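Local atomic coordinates of ChrR-like cupin domain-containing protein (Ralstonia eutropha JMP134, PDB entry 3EBR), a protein that is of unknown function but belongs to the ChrR-like cupin family and has the cupin fold. Residues W80-H83 with A84-V88. Residues are numbered along the deposited sequence; the frame is centred on the assembly and turned at random.
Sequences WVAH and AGSVV
The six-membered end of the Trp80 indole meets both methyls of Val88: CH2 lies 3.6 Å from Val88 CG1, and CZ3 is 3.7 Å from Val88 CG2. The methyls approach the ring obliquely, whereas the backbone N of Ala82 sits in plane at the indole edge. The imidazole of His83 carries Val81 CG1 on one face, 3.8 Å above the plane and displaced toward the rim; its ND1 is hydrogen-bonded to Asp13 OD1 of a second subunit.

Between the tryptophan and the turn, Ala82 CB closes the apolar row, 3.7 Å from Val88 CG2. The two methyls of Val88 thus divide their work: CG1, anti to the backbone N, meets the indole, while CG2 touches both the indole and Ala82 CB. Trp73 of strand 73-75 also packs on Ala82 and Val88.

The polar half centres on His83 O, which accepts two bonds from Ser86. The backbone N donates at 3.1 Å, with an N-H...O angle of 147°, from a position tilted 35° off the carbonyl plane; OG donates within that plane, its chi1 of 65° turning the hydroxyl back toward the carbonyl. Gly85 has the positive phi usual for glycine at the third position of a type II turn.

His83 to Ser86 is such a type II beta turn, with Ala84 and Gly85 as its central residues. It leads into strand 87-90, the outermost strand, within this chain, of a sheet of the cupin jelly-roll barrel; this strand pairs antiparallel with the second subunit and continues the sheet across the interface.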
# COMPACT_ATOMS: atom_id res chain seq x y z
N TRP A 80 -16.16 16.56 -14.69
CA TRP A 80 -15.89 17.42 -13.52
C TRP A 80 -14.60 18.21 -13.68
O TRP A 80 -13.75 17.84 -14.50
CB TRP A 80 -15.86 16.59 -12.21
CG TRP A 80 -15.00 15.35 -12.24
CD1 TRP A 80 -15.44 14.07 -12.44
CD2 TRP A 80 -13.57 15.28 -12.14
NE1 TRP A 80 -14.37 13.20 -12.44
CE2 TRP A 80 -13.21 13.91 -12.26
CE3 TRP A 80 -12.54 16.23 -11.96
CZ2 TRP A 80 -11.89 13.48 -12.21
CZ3 TRP A 80 -11.23 15.79 -11.90
CH2 TRP A 80 -10.91 14.42 -12.03
N VAL A 81 -14.45 19.27 -12.88
CA VAL A 81 -13.26 20.12 -12.87
C VAL A 81 -12.70 20.16 -11.45
O VAL A 81 -13.46 20.38 -10.51
CB VAL A 81 -13.55 21.55 -13.31
CG1 VAL A 81 -12.29 22.41 -13.24
CG2 VAL A 81 -14.09 21.56 -14.72
N ALA A 82 -11.40 19.90 -11.31
CA ALA A 82 -10.72 19.92 -10.03
C ALA A 82 -10.23 21.34 -9.79
O ALA A 82 -9.44 21.83 -10.59
CB ALA A 82 -9.53 18.96 -10.02
N HIS A 83 -10.73 21.98 -8.73
CA HIS A 83 -10.33 23.35 -8.35
C HIS A 83 -9.34 23.29 -7.21
O HIS A 83 -9.10 22.21 -6.67
CB HIS A 83 -11.54 24.16 -7.90
CG HIS A 83 -12.62 24.24 -8.93
ND1 HIS A 83 -13.68 23.36 -8.94
CD2 HIS A 83 -12.78 25.06 -9.99
CE1 HIS A 83 -14.47 23.65 -9.97
NE2 HIS A 83 -13.95 24.68 -10.61
N ALA A 84 -8.77 24.44 -6.84
CA ALA A 84 -7.83 24.54 -5.71
C ALA A 84 -8.58 24.10 -4.45
O ALA A 84 -9.73 24.50 -4.26
CB ALA A 84 -7.31 25.94 -5.56
N GLY A 85 -7.95 23.26 -3.64
CA GLY A 85 -8.56 22.71 -2.43
C GLY A 85 -9.29 21.38 -2.62
O GLY A 85 -9.80 20.82 -1.65
N SER A 86 -9.33 20.87 -3.86
CA SER A 86 -9.99 19.60 -4.17
C SER A 86 -8.99 18.47 -4.09
O SER A 86 -7.78 18.70 -4.03
CB SER A 86 -10.58 19.63 -5.57
OG SER A 86 -9.58 19.73 -6.55
N VAL A 87 -9.53 17.25 -4.07
CA VAL A 87 -8.77 16.01 -4.04
C VAL A 87 -9.31 15.09 -5.13
O VAL A 87 -10.52 14.85 -5.17
CB VAL A 87 -8.84 15.26 -2.69
CG1 VAL A 87 -8.15 13.89 -2.78
CG2 VAL A 87 -8.21 16.08 -1.61
N VAL A 88 -8.44 14.64 -6.03
CA VAL A 88 -8.78 13.70 -7.10
C VAL A 88 -8.06 12.38 -6.77
O VAL A 88 -6.89 12.41 -6.42
CB VAL A 88 -8.38 14.20 -8.51
CG1 VAL A 88 -8.60 13.10 -9.56
CG2 VAL A 88 -9.15 15.45 -8.88